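Copper homeostasis operon regulatory protein (Thermus thermophilus, PDB 3AAI) acts as the transcriptional repressor CsoR, a copper-sensitive homodimeric regulator that probably binds operator DNA of the copper homeostasis operon. Local coordinates at the interface of chains A and B. Numbering follows the deposited sequence. Chains: chain A/B, Copper homeostasis operon regulatory protein.

Contact 1: the interface of chains A and B. Residues chain A 70, 80, 83-84; chain B 67-68, 71.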
loop_
_atom_site.group_PDB
_atom_site.type_symbol
_atom_site.label_atom_id
_atom_site.label_comp_id
_atom_site.label_asym_id
_atom_site.label_seq_id
_atom_site.Cartn_x
_atom_site.Cartn_y
_atom_site.Cartn_z
ATOM N N HIS A 70 17.816 -5.240 -17.428
ATOM C CA HIS A 70 18.827 -4.290 -16.976
ATOM C C HIS A 70 19.721 -4.883 -15.895
ATOM O O HIS A 70 19.621 -6.065 -15.574
ATOM C CB HIS A 70 18.154 -3.024 -16.446
ATOM C CG HIS A 70 17.297 -2.324 -17.455
ATOM N ND1 HIS A 70 17.807 -1.771 -18.612
ATOM C CD2 HIS A 70 15.967 -2.073 -17.472
ATOM C CE1 HIS A 70 16.826 -1.207 -19.297
ATOM N NE2 HIS A 70 15.700 -1.376 -18.627
ATOM N N VAL A 80 21.829 4.626 -17.171
ATOM C CA VAL A 80 21.416 4.235 -15.829
ATOM C C VAL A 80 20.516 5.285 -15.190
ATOM O O VAL A 80 19.378 5.002 -14.818
ATOM C CB VAL A 80 22.628 4.030 -14.916
ATOM C CG1 VAL A 80 22.167 3.576 -13.531
ATOM C CG2 VAL A 80 23.569 3.016 -15.532
ATOM N N ILE A 83 17.146 5.504 -16.762
ATOM C CA ILE A 83 16.426 4.254 -16.540
ATOM C C ILE A 83 15.786 4.235 -15.149
ATOM O O ILE A 83 14.566 4.089 -15.017
ATOM C CB ILE A 83 17.372 3.026 -16.689
ATOM C CG1 ILE A 83 17.852 2.910 -18.139
ATOM C CG2 ILE A 83 16.651 1.740 -16.279
ATOM C CD1 ILE A 83 18.811 1.755 -18.385
ATOM N N VAL A 84 16.610 4.405 -14.119
ATOM C CA VAL A 84 16.127 4.393 -12.743
ATOM C C VAL A 84 15.095 5.488 -12.480
ATOM O O VAL A 84 14.092 5.255 -11.796
ATOM C CB VAL A 84 17.300 4.540 -11.740
ATOM C CG1 VAL A 84 16.780 4.497 -10.296
ATOM C CG2 VAL A 84 18.311 3.427 -11.967
ATOM N N LEU B 67 19.344 0.032 -7.313
ATOM C CA LEU B 67 19.089 -0.112 -8.745
ATOM C C LEU B 67 20.188 0.519 -9.596
ATOM O O LEU B 67 20.710 -0.124 -10.509
ATOM C CB LEU B 67 17.739 0.506 -9.118
ATOM C CG LEU B 67 16.454 -0.208 -8.674
ATOM C CD1 LEU B 67 15.261 0.675 -9.000
ATOM C CD2 LEU B 67 16.325 -1.563 -9.374
ATOM N N LYS B 68 20.534 1.774 -9.305
ATOM C CA LYS B 68 21.578 2.458 -10.065
ATOM C C LYS B 68 22.813 1.579 -10.168
ATOM O O LYS B 68 23.416 1.458 -11.233
ATOM C CB LYS B 68 21.950 3.793 -9.410
ATOM C CG LYS B 68 20.860 4.848 -9.498
ATOM C CD LYS B 68 21.352 6.199 -9.005
ATOM C CE LYS B 68 20.280 7.268 -9.159
ATOM N NZ LYS B 68 19.835 7.413 -10.576
ATOM N N VAL B 71 21.930 -1.616 -12.309
ATOM C CA VAL B 71 21.476 -1.283 -13.651
ATOM C C VAL B 71 22.683 -0.928 -14.508
ATOM O O VAL B 71 23.259 -1.794 -15.162
ATOM C CB VAL B 71 20.492 -0.089 -13.651
ATOM C CG1 VAL B 71 20.431 0.532 -15.040
ATOM C CG2 VAL B 71 19.096 -0.561 -13.253
#
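B:Val71 meets A:Val80 and A:Ile83 at the apolar centre of this patch of the CsoR dimer interface, and it is the residue that buries most surface here, 88 Å². Its CG1 methyl does most of the touching: it lies 3.8 Å from CG1 of A:Val80 and 3.9 Å from CD1 of A:Ile83, filling the angle between two side chains that lie one turn apart on the same helix. B:Val71 and A:Val80 lie head to tail, flank against flank, whereas the tip of A:Ile83 slants across the B:Val71 branch. The other methyl of B:Val71, CG2, turns to the far side and reaches CB of A:His70 at 4.1 Å. The imidazole of A:His70 itself is backed from within its own chain, with CG2 of A:Ile83 4.0 Å above the centre of one ring face, so one isoleucine serves both the dimer contact and the packing of the histidine.

Farther out, A:Val80 holds CG1 anti to its backbone N (chi1 -178°), which points this methyl at the end of the partner helix, 3.7 Å from CA of B:Lys68. The same methyl lies 3.4 Å from the backbone carbonyl O of B:Lys68, a packing contact. A:Val84 adds its CG2, 3.8 Å from CG of B:Lys68, the lysine chain running crosswise over the valine; the same methyl also touches CB of B:Leu67. B:Lys68 stays extended until a bend at chi4 (-58°), which brings its NZ amine back to 4.0 Å from CB of A:Val84; the amine therefore marks the polar rim, and no hydrogen bond or salt bridge crosses the patch.

In the fold, A:Val80, A:Ile83 and A:Val84 line the first turns of helix 80-91, which packs against the C-terminal end of the partner's long helix 41-70 and B:Val71 just beyond it.

Contact 2: the interface of chains A and B. Residues chain A 67, 84, 87-88, 91; chain B 63, 67, 71, 87.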
loop_
_atom_site.group_PDB
_atom_site.type_symbol
_atom_site.label_atom_id
_atom_site.label_comp_id
_atom_site.label_asym_id
_atom_site.label_seq_id
_atom_site.Cartn_x
_atom_site.Cartn_y
_atom_site.Cartn_z
ATOM N N LEU A 67 13.420 -5.693 -15.174
ATOM C CA LEU A 67 14.637 -5.768 -14.378
ATOM C C LEU A 67 15.650 -6.788 -14.902
ATOM O O LEU A 67 16.838 -6.485 -15.010
ATOM C CB LEU A 67 14.298 -6.081 -12.919
ATOM C CG LEU A 67 13.425 -5.051 -12.192
ATOM C CD1 LEU A 67 13.176 -5.525 -10.773
ATOM C CD2 LEU A 67 14.108 -3.685 -12.192
ATOM N N VAL A 84 16.610 4.405 -14.119
ATOM C CA VAL A 84 16.127 4.393 -12.743
ATOM C C VAL A 84 15.095 5.488 -12.480
ATOM O O VAL A 84 14.092 5.255 -11.796
ATOM C CB VAL A 84 17.300 4.540 -11.740
ATOM C CG1 VAL A 84 16.780 4.497 -10.296
ATOM C CG2 VAL A 84 18.311 3.427 -11.967
ATOM N N LEU A 87 11.714 4.369 -13.881
ATOM C CA LEU A 87 11.196 3.270 -13.075
ATOM C C LEU A 87 10.603 3.764 -11.758
ATOM O O LEU A 87 9.437 3.500 -11.459
ATOM C CB LEU A 87 12.306 2.262 -12.786
ATOM C CG LEU A 87 11.887 1.035 -11.973
ATOM C CD1 LEU A 87 10.732 0.319 -12.669
ATOM C CD2 LEU A 87 13.078 0.103 -11.820
HETATM N N MSE A 88 11.411 4.477 -10.973
HETATM C CA MSE A 88 10.966 5.007 -9.690
HETATM C C MSE A 88 9.716 5.850 -9.901
HETATM O O MSE A 88 8.830 5.903 -9.044
HETATM C CB MSE A 88 12.066 5.865 -9.052
HETATM C CG MSE A 88 13.351 5.118 -8.727
HETATM SE SE MSE A 88 13.118 3.687 -7.426
HETATM C CE MSE A 88 13.087 4.765 -5.817
ATOM N N LEU A 91 6.997 3.242 -10.403
ATOM C CA LEU A 91 6.752 2.627 -9.107
ATOM C C LEU A 91 6.149 3.708 -8.218
ATOM O O LEU A 91 5.434 3.419 -7.260
ATOM C CB LEU A 91 8.063 2.102 -8.510
ATOM C CG LEU A 91 8.802 1.021 -9.313
ATOM C CD1 LEU A 91 10.077 0.621 -8.587
ATOM C CD2 LEU A 91 7.904 -0.194 -9.499
ATOM N N LEU B 63 16.365 1.871 -2.441
ATOM C CA LEU B 63 16.033 1.156 -3.666
ATOM C C LEU B 63 16.719 1.857 -4.840
ATOM O O LEU B 63 17.292 1.208 -5.712
ATOM C CB LEU B 63 14.518 1.141 -3.878
ATOM C CG LEU B 63 14.026 0.565 -5.208
ATOM C CD1 LEU B 63 14.444 -0.899 -5.325
ATOM C CD2 LEU B 63 12.521 0.708 -5.296
ATOM N N LEU B 67 19.344 0.032 -7.313
ATOM C CA LEU B 67 19.089 -0.112 -8.745
ATOM C C LEU B 67 20.188 0.519 -9.596
ATOM O O LEU B 67 20.710 -0.124 -10.509
ATOM C CB LEU B 67 17.739 0.506 -9.118
ATOM C CG LEU B 67 16.454 -0.208 -8.674
ATOM C CD1 LEU B 67 15.261 0.675 -9.000
ATOM C CD2 LEU B 67 16.325 -1.563 -9.374
ATOM N N VAL B 71 21.930 -1.616 -12.309
ATOM C CA VAL B 71 21.476 -1.283 -13.651
ATOM C C VAL B 71 22.683 -0.928 -14.508
ATOM O O VAL B 71 23.259 -1.794 -15.162
ATOM C CB VAL B 71 20.492 -0.089 -13.651
ATOM C CG1 VAL B 71 20.431 0.532 -15.040
ATOM C CG2 VAL B 71 19.096 -0.561 -13.253
ATOM N N LEU B 87 15.690 -8.960 -5.124
ATOM C CA LEU B 87 15.090 -7.630 -5.054
ATOM C C LEU B 87 13.580 -7.755 -4.943
ATOM O O LEU B 87 12.957 -7.154 -4.065
ATOM C CB LEU B 87 15.437 -6.798 -6.293
ATOM C CG LEU B 87 14.732 -5.434 -6.345
ATOM C CD1 LEU B 87 15.092 -4.615 -5.112
ATOM C CD2 LEU B 87 15.125 -4.697 -7.609
#
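B:Leu67 reaches into chain A between A:Leu87, A:Met88 and A:Leu67, and with 63 Å² buried it hides more surface than any other residue in the patch. Its CD1 methyl takes one side, 3.6 Å from CD2 of A:Leu87 and 4.0 Å from the selenium SE of A:Met88, a selenomethionine. Its CD2 methyl turns to the other side and meets its counterpart in the other chain, CD2 of A:Leu67, at 4.2 Å. The two Leu67 chains meet nearly perpendicular, as do B:Leu67 and A:Leu87, so the branched ends meet crosswise, not side by side. The twin of the A:Leu87 contact appears with the chains exchanged: CD1 of A:Leu67 reaches CD2 of B:Leu87 at 3.8 Å.

One turn earlier on the partner helix, the side chain of B:Leu63 lies head to tail along that of A:Met88, with CD2 3.7 Å from SE. The A:Met88 chain is bent at both chi2 (-62°) and chi3 (-79°); this folded shape presents the selenium to B:Leu63 and B:Leu67 together. At the outer end A:Leu91 adds a light contact, its CD1 methyl 4.1 Å from the same CD2 of B:Leu63. Toward the opposite end, CG2 of A:Val84 is a looser neighbour of CG2 of B:Val71.

Behind this first shell, helix 80-91 sets the spacing: A:Val84, A:Leu87, A:Met88 and A:Leu91 follow one another along one helical face, opposite B:Leu63 and B:Leu67 on helix 41-70. No polar pair bridges the chains here, and the grip comes from the fit of aliphatic branches and selenium. The two copies of Leu87 share one conformation, with CG anti to the backbone N (chi1 -179° in A:Leu87), and in each it is the CD2 methyl that touches Leu67 of the other chain.

Contact 1 and contact 2 are neighbouring parts of one two-fold symmetric interface, the centres of their C-alpha atoms about 6 Å apart. They share A:Val84, B:Leu67 and B:Val71, and both set helix 80-91 of chain A against helix 41-70 of chain B; contact 2 also uses helix 41-69 of chain A and helix 84-91 of chain B. Contact 1 lies at the end of the long helix, contact 2 nearer the dyad. Each has a twin with the chains exchanged, giving a continuous apolar seam. The deposited assembly holds four copies, but these contacts describe the A–B pair, which fits the homodimer.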